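Long-range contact in lactaldehyde dehydrogenase (Methanocaldococcus jannaschii, PDB 3PQA), which oxidises lactaldehyde to lactate with NAD as the preferred cofactor, a step in the biosynthesis of coenzyme F420: residues B[129-141]-B[208-220]. Residues are numbered along the deposited sequence; the frame is centred on the assembly and turned at random. Where two conformers were deposited one is given.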
ATOM      1  N   GLU B 129      14.134   3.620  -9.823  1.00 11.91           N
ATOM      2  CA  GLU B 129      15.358   4.303 -10.277  1.00 10.93           C
ATOM      3  C   GLU B 129      14.991   5.506 -11.141  1.00  9.88           C
ATOM      4  O   GLU B 129      13.918   5.523 -11.728  1.00  9.90           O
ATOM      5  CB  GLU B 129      16.260   3.342 -11.059  1.00 12.07           C
ATOM      6  CG  GLU B 129      16.745   2.159 -10.209  1.00 12.96           C
ATOM      7  CD  GLU B 129      17.786   1.288 -10.885  1.00 12.43           C
ATOM      8  OE1 GLU B 129      17.964   1.401 -12.118  1.00 13.12           O
ATOM      9  OE2 GLU B 129      18.399   0.467 -10.172  1.00 13.10           O
ATOM     10  N   PRO B 130      15.873   6.529 -11.219  1.00  9.92           N
ATOM     11  CA  PRO B 130      15.479   7.700 -12.026  1.00  9.79           C
ATOM     12  C   PRO B 130      15.207   7.418 -13.500  1.00  9.59           C
ATOM     13  O   PRO B 130      15.856   6.568 -14.102  1.00 10.12           O
ATOM     14  CB  PRO B 130      16.707   8.619 -11.944  1.00 10.13           C
ATOM     15  CG  PRO B 130      17.845   7.753 -11.467  1.00 10.34           C
ATOM     16  CD  PRO B 130      17.212   6.687 -10.617  1.00 10.27           C
ATOM     17  N   VAL B 131      14.292   8.180 -14.088  1.00 10.10           N
ATOM     18  CA  VAL B 131      14.089   8.120 -15.526  1.00 10.39           C
ATOM     19  C   VAL B 131      15.296   8.641 -16.307  1.00 10.08           C
ATOM     20  O   VAL B 131      15.548   8.190 -17.430  1.00 11.07           O
ATOM     21  CB  VAL B 131      12.810   8.859 -15.960  1.00 11.42           C
ATOM     22  CG1 VAL B 131      11.589   8.089 -15.476  1.00 11.83           C
ATOM     23  CG2 VAL B 131      12.790  10.308 -15.447  1.00 11.82           C
ATOM     24  N   GLY B 132      16.039   9.570 -15.709  1.00  9.95           N
ATOM     25  CA  GLY B 132      17.269  10.101 -16.298  1.00 10.35           C
ATOM     26  C   GLY B 132      17.248  11.621 -16.245  1.00 10.70           C
ATOM     27  O   GLY B 132      17.406  12.223 -15.171  1.00 12.01           O
ATOM     28  N   ILE B 133      17.053  12.241 -17.405  1.00 10.77           N
ATOM     29  CA  ILE B 133      16.885  13.685 -17.491  1.00 11.01           C
ATOM     30  C   ILE B 133      15.395  14.007 -17.539  1.00 10.56           C
ATOM     31  O   ILE B 133      14.686  13.564 -18.449  1.00 11.64           O
ATOM     32  CB  ILE B 133      17.585  14.286 -18.735  1.00 11.85           C
ATOM     33  CG1 ILE B 133      19.088  13.964 -18.712  1.00 12.59           C
ATOM     34  CG2 ILE B 133      17.367  15.798 -18.792  1.00 12.57           C
ATOM     35  CD1 ILE B 133      19.873  14.493 -19.937  1.00 12.11           C
ATOM     36  N   VAL B 134      14.939  14.758 -16.539  1.00  9.80           N
ATOM     37  CA  VAL B 134      13.578  15.273 -16.484  1.00 10.11           C
ATOM     38  C   VAL B 134      13.589  16.661 -17.106  1.00 10.61           C
ATOM     39  O   VAL B 134      14.299  17.560 -16.632  1.00 11.02           O
ATOM     40  CB  VAL B 134      13.042  15.324 -15.031  1.00 11.04           C
ATOM     41  CG1 VAL B 134      11.794  16.193 -14.951  1.00 12.49           C
ATOM     42  CG2 VAL B 134      12.750  13.909 -14.519  1.00 12.40           C
ATOM     43  N   GLY B 135      12.792  16.820 -18.162  1.00 11.11           N
ATOM     44  CA  GLY B 135      12.557  18.130 -18.774  1.00 10.68           C
ATOM     45  C   GLY B 135      11.294  18.725 -18.180  1.00 10.48           C
ATOM     46  O   GLY B 135      10.198  18.261 -18.476  1.00 11.21           O
ATOM     47  N   ALA B 136      11.457  19.725 -17.317  1.00 10.85           N
ATOM     48  CA  ALA B 136      10.341  20.386 -16.640  1.00 11.11           C
ATOM     49  C   ALA B 136      10.015  21.686 -17.360  1.00 11.22           C
ATOM     50  O   ALA B 136      10.897  22.500 -17.621  1.00 11.60           O
ATOM     51  CB  ALA B 136      10.706  20.663 -15.183  1.00 11.89           C
ATOM     52  N   ILE B 137       8.751  21.868 -17.715  1.00 11.84           N
ATOM     53  CA  ILE B 137       8.331  23.095 -18.394  1.00 12.45           C
ATOM     54  C   ILE B 137       7.177  23.656 -17.573  1.00 11.85           C
ATOM     55  O   ILE B 137       6.141  23.006 -17.439  1.00 11.85           O
ATOM     56  CB  ILE B 137       7.973  22.831 -19.880  1.00 14.35           C
ATOM     57  CG1 ILE B 137       9.195  22.255 -20.632  1.00 14.76           C
ATOM     58  CG2 ILE B 137       7.459  24.109 -20.544  1.00 14.87           C
ATOM     59  CD1 ILE B 137       8.899  21.812 -22.070  1.00 14.62           C
ATOM     60  N   THR B 138       7.387  24.836 -16.998  1.00 11.84           N
ATOM     61  CA  THR B 138       6.506  25.349 -15.958  1.00 12.42           C
ATOM     62  C   THR B 138       5.786  26.614 -16.406  1.00 12.49           C
ATOM     63  O   THR B 138       6.281  27.331 -17.274  1.00 12.54           O
ATOM     64  CB  THR B 138       7.277  25.615 -14.659  1.00 13.35           C
ATOM     65  OG1 THR B 138       8.413  26.448 -14.933  1.00 14.36           O
ATOM     66  CG2 THR B 138       7.751  24.284 -14.048  1.00 14.32           C
ATOM     67  N   PRO B 139       4.610  26.887 -15.814  1.00 12.92           N
ATOM     68  CA  PRO B 139       3.722  27.927 -16.289  1.00 13.01           C
ATOM     69  C   PRO B 139       3.935  29.259 -15.564  1.00 12.94           C
ATOM     70  O   PRO B 139       4.615  29.306 -14.544  1.00 13.67           O
ATOM     71  CB  PRO B 139       2.346  27.357 -15.930  1.00 13.06           C
ATOM     72  CG  PRO B 139       2.579  26.716 -14.640  1.00 13.40           C
ATOM     73  CD  PRO B 139       3.957  26.079 -14.755  1.00 12.99           C
ATOM     74  N   PHE B 140       3.321  30.318 -16.089  1.00 12.51           N
ATOM     75  CA  PHE B 140       3.479  31.658 -15.545  1.00 13.08           C
ATOM     76  C   PHE B 140       2.674  31.878 -14.252  1.00 12.89           C
ATOM     77  O   PHE B 140       2.974  32.799 -13.495  1.00 12.58           O
ATOM     78  CB  PHE B 140       3.064  32.716 -16.595  1.00 14.77           C
ATOM     79  CG  PHE B 140       1.558  32.868 -16.744  1.00 15.22           C
ATOM     80  CD1 PHE B 140       0.815  33.593 -15.806  1.00 15.00           C
ATOM     81  CD2 PHE B 140       0.883  32.261 -17.801  1.00 15.00           C
ATOM     82  CE1 PHE B 140      -0.564  33.724 -15.924  1.00 15.25           C
ATOM     83  CE2 PHE B 140      -0.498  32.398 -17.933  1.00 15.28           C
ATOM     84  CZ  PHE B 140      -1.224  33.122 -16.990  1.00 15.09           C
ATOM     85  N   ASN B 141       1.652  31.051 -14.010  1.00 13.07           N
ATOM     86  CA  ASN B 141       0.600  31.416 -13.038  1.00 13.12           C
ATOM     87  C   ASN B 141       0.891  31.073 -11.575  1.00 13.24           C
ATOM     88  O   ASN B 141       0.601  31.869 -10.673  1.00 13.26           O
ATOM     89  CB  ASN B 141      -0.794  30.906 -13.485  1.00 14.16           C
ATOM     90  CG  ASN B 141      -0.864  29.390 -13.622  1.00 13.33           C
ATOM     91  OD1 ASN B 141       0.159  28.704 -13.729  1.00 14.31           O
ATOM     92  ND2 ASN B 141      -2.087  28.852 -13.596  1.00 14.28           N
ATOM     93  N   ILE B 208      13.765  21.049 -25.434  1.00 13.50           N
ATOM     94  CA  ILE B 208      13.643  20.111 -24.321  1.00 14.18           C
ATOM     95  C   ILE B 208      12.699  18.956 -24.680  1.00 14.37           C
ATOM     96  O   ILE B 208      12.982  17.791 -24.379  1.00 14.60           O
ATOM     97  CB  ILE B 208      13.155  20.819 -23.032  1.00 14.97           C
ATOM     98  CG1 ILE B 208      14.243  21.773 -22.515  1.00 15.32           C
ATOM     99  CG2 ILE B 208      12.766  19.792 -21.960  1.00 15.41           C
ATOM    100  CD1 ILE B 208      13.837  22.589 -21.285  1.00 15.11           C
ATOM    101  N   VAL B 209      11.604  19.291 -25.355  1.00 13.96           N
ATOM    102  CA  VAL B 209      10.601  18.308 -25.777  1.00 14.03           C
ATOM    103  C   VAL B 209      11.139  17.344 -26.822  1.00 15.03           C
ATOM    104  O   VAL B 209      10.928  16.133 -26.718  1.00 15.63           O
ATOM    105  CB  VAL B 209       9.320  19.006 -26.302  1.00 13.38           C
ATOM    106  CG1 VAL B 209       8.353  18.015 -26.928  1.00 13.56           C
ATOM    107  CG2 VAL B 209       8.628  19.763 -25.178  1.00 13.54           C
ATOM    108  N   VAL B 210      11.845  17.876 -27.823  1.00 15.50           N
ATOM    109  CA  VAL B 210      12.311  17.071 -28.963  1.00 16.17           C
ATOM    110  C   VAL B 210      13.654  16.356 -28.754  1.00 15.44           C
ATOM    111  O   VAL B 210      13.906  15.325 -29.386  1.00 16.34           O
ATOM    112  CB  VAL B 210      12.355  17.888 -30.302  1.00 17.51           C
ATOM    113  CG1 VAL B 210      10.982  18.480 -30.624  1.00 18.83           C
ATOM    114  CG2 VAL B 210      13.449  18.977 -30.280  1.00 18.81           C
ATOM    115  N   ASN B 211      14.508  16.892 -27.879  1.00 14.63           N
ATOM    116  CA  ASN B 211      15.858  16.337 -27.687  1.00 14.74           C
ATOM    117  C   ASN B 211      15.838  14.885 -27.212  1.00 14.62           C
ATOM    118  O   ASN B 211      15.239  14.576 -26.183  1.00 14.97           O
ATOM    119  CB  ASN B 211      16.653  17.184 -26.697  1.00 14.96           C
ATOM    120  CG  ASN B 211      18.138  16.909 -26.764  1.00 15.03           C
ATOM    121  OD1 ASN B 211      18.600  15.808 -26.449  1.00 15.08           O
ATOM    122  ND2 ASN B 211      18.903  17.922 -27.173  1.00 15.09           N
ATOM    123  N   GLU B 212      16.527  14.009 -27.937  1.00 15.67           N
ATOM    124  CA  GLU B 212      16.469  12.569 -27.658  1.00 17.45           C
ATOM    125  C   GLU B 212      17.188  12.150 -26.373  1.00 16.29           C
ATOM    126  O   GLU B 212      17.033  11.011 -25.925  1.00 17.48           O
ATOM    127  CB  GLU B 212      16.966  11.763 -28.871  1.00 22.19           C
ATOM    128  CG  GLU B 212      16.158  12.047 -30.141  1.00 25.70           C
ATOM    129  CD  GLU B 212      15.980  10.839 -31.063  1.00 23.37           C
ATOM    130  OE1 GLU B 212      15.372  11.021 -32.144  1.00 25.97           O
ATOM    131  OE2 GLU B 212      16.438   9.717 -30.725  1.00 25.84           O
ATOM    132  N   LYS B 213      17.983  13.058 -25.799  1.00 15.16           N
ATOM    133  CA  LYS B 213      18.660  12.802 -24.521  1.00 14.77           C
ATOM    134  C   LYS B 213      17.736  13.021 -23.317  1.00 14.40           C
ATOM    135  O   LYS B 213      17.989  12.504 -22.224  1.00 14.60           O
ATOM    136  CB  LYS B 213      19.916  13.665 -24.382  1.00 16.00           C
ATOM    137  CG  LYS B 213      21.041  13.278 -25.344  1.00 16.03           C
ATOM    138  CD  LYS B 213      22.206  14.254 -25.246  1.00 16.47           C
ATOM    139  CE  LYS B 213      23.198  14.066 -26.404  1.00 16.24           C
ATOM    140  NZ  LYS B 213      23.960  12.810 -26.283  1.00 16.83           N
ATOM    141  N   VAL B 214      16.671  13.790 -23.512  1.00 13.40           N
ATOM    142  CA  VAL B 214      15.715  14.025 -22.428  1.00 12.51           C
ATOM    143  C   VAL B 214      14.863  12.765 -22.287  1.00 11.97           C
ATOM    144  O   VAL B 214      14.390  12.226 -23.287  1.00 12.78           O
ATOM    145  CB  VAL B 214      14.864  15.290 -22.717  1.00 12.72           C
ATOM    146  CG1 VAL B 214      13.731  15.450 -21.691  1.00 12.40           C
ATOM    147  CG2 VAL B 214      15.776  16.545 -22.723  1.00 12.45           C
ATOM    148  N   ASN B 215      14.684  12.279 -21.054  1.00 10.97           N
ATOM    149  CA  ASN B 215      14.004  11.001 -20.828  1.00 10.51           C
ATOM    150  C   ASN B 215      12.516  11.119 -20.515  1.00 10.03           C
ATOM    151  O   ASN B 215      11.737  10.166 -20.700  1.00  9.99           O
ATOM    152  CB  ASN B 215      14.718  10.228 -19.716  1.00 11.64           C
ATOM    153  CG  ASN B 215      16.146   9.854 -20.107  1.00 11.55           C
ATOM    154  OD1 ASN B 215      17.113  10.419 -19.600  1.00 11.84           O
ATOM    155  ND2 ASN B 215      16.272   8.923 -21.047  1.00 11.82           N
ATOM    156  N   MET B 216      12.133  12.289 -20.025  1.00 10.42           N
ATOM    157  CA  MET B 216      10.764  12.533 -19.582  0.50 11.14           C
ATOM    158  C   MET B 216      10.439  14.005 -19.714  1.00 11.24           C
ATOM    159  O   MET B 216      11.292  14.857 -19.447  1.00 12.21           O
ATOM    160  CB  MET B 216      10.572  12.068 -18.135  0.50 12.96           C
ATOM    161  CG  MET B 216       9.281  12.549 -17.496  0.50 13.23           C
ATOM    162  SD  MET B 216       8.827  11.602 -16.059  0.50 12.98           S
ATOM    163  CE  MET B 216       7.265  12.442 -15.665  0.50 13.00           C
ATOM    164  N   ILE B 217       9.208  14.291 -20.132  1.00 12.23           N
ATOM    165  CA  ILE B 217       8.696  15.658 -20.189  1.00 13.44           C
ATOM    166  C   ILE B 217       7.572  15.777 -19.182  1.00 12.85           C
ATOM    167  O   ILE B 217       6.669  14.936 -19.136  1.00 13.12           O
ATOM    168  CB  ILE B 217       8.168  16.044 -21.609  1.00 15.46           C
ATOM    169  CG1 ILE B 217       9.266  15.914 -22.660  1.00 15.87           C
ATOM    170  CG2 ILE B 217       7.541  17.457 -21.614  1.00 15.83           C
ATOM    171  CD1 ILE B 217      10.505  16.718 -22.353  1.00 15.72           C
ATOM    172  N   SER B 218       7.666  16.807 -18.348  1.00 12.33           N
ATOM    173  CA  SER B 218       6.599  17.172 -17.444  1.00 12.11           C
ATOM    174  C   SER B 218       6.274  18.628 -17.719  1.00 11.87           C
ATOM    175  O   SER B 218       7.081  19.526 -17.418  1.00 11.55           O
ATOM    176  CB  SER B 218       7.036  17.007 -16.000  1.00 12.63           C
ATOM    177  OG  SER B 218       5.967  17.296 -15.121  1.00 14.42           O
ATOM    178  N   PHE B 219       5.087  18.838 -18.280  1.00 12.49           N
ATOM    179  CA  PHE B 219       4.651  20.152 -18.763  1.00 13.37           C
ATOM    180  C   PHE B 219       3.361  20.542 -18.075  1.00 13.00           C
ATOM    181  O   PHE B 219       2.440  19.717 -17.969  1.00 13.48           O
ATOM    182  CB  PHE B 219       4.402  20.108 -20.276  1.00 15.88           C
ATOM    183  CG  PHE B 219       3.704  21.330 -20.817  1.00 16.23           C
ATOM    184  CD1 PHE B 219       4.433  22.468 -21.144  1.00 16.23           C
ATOM    185  CD2 PHE B 219       2.319  21.343 -21.004  1.00 16.22           C
ATOM    186  CE1 PHE B 219       3.807  23.608 -21.650  1.00 16.36           C
ATOM    187  CE2 PHE B 219       1.680  22.484 -21.514  1.00 16.36           C
ATOM    188  CZ  PHE B 219       2.429  23.619 -21.827  1.00 16.33           C
ATOM    189  N   THR B 220       3.298  21.791 -17.609  1.00 13.23           N
ATOM    190  CA  THR B 220       2.055  22.384 -17.087  1.00 13.62           C
ATOM    191  C   THR B 220       1.796  23.657 -17.897  1.00 14.55           C
ATOM    192  O   THR B 220       2.682  24.504 -18.011  1.00 14.88           O
ATOM    193  CB  THR B 220       2.162  22.700 -15.567  1.00 14.03           C
ATOM    194  OG1 THR B 220       2.455  21.495 -14.859  1.00 14.43           O
ATOM    195  CG2 THR B 220       0.842  23.268 -15.001  1.00 14.30           C
TER
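Val131 rests its CG2 on Met216 CB, 3.9 Å away, just before two neighbouring strands of a Rossmann-type sheet settle into parallel register. Gly132 adopts backbone angles at which a CB would press on the preceding carbonyl O, and its CA lies against Asn215 OD1. The same oxygen stands where a strand carbonyl might be expected: Asn215 OD1 accepts from Ile133 N at 2.9 Å, through an in-plane lone pair and nearly straight at hydrogen (168°). Ile133 O, in return, takes both Asn215 N and, by a longer and more bent bond, Met216 N, while Ile133 CD1 reaches Lys213 O. From here the ladder is regular, with Gly135 N bonded to Met216 O and Ser218 N to Gly135 O. Gly135 illustrates how a glycine within a strand lets a helix side chain approach the backbone: Ile208 CG2 of helix 201-210 comes within 3.6 Å of its CA. Ile137 N donates to Ser218 O and Ile137 O accepts from Thr220 N; its CG2, anti to the backbone N, meets the Phe219 ring edge at CD1 (3.5 Å), whereas Ile137 CD1 touches Val209 CG2 at 3.7 Å. Beyond this last bond only packing continues, Pro139 CG lying 3.9 Å from Thr220 CG2. Across the sheet from Ile137 and Phe219, Lys150 NZ of helix 145-156 hydrogen-bonds to Ser218 OG and Thr220 OG1; helix 223-232 packs on Phe219 through Val225, a probable NAD-site residue, and strand 160-165 pairs with the other edge of strand 133-138.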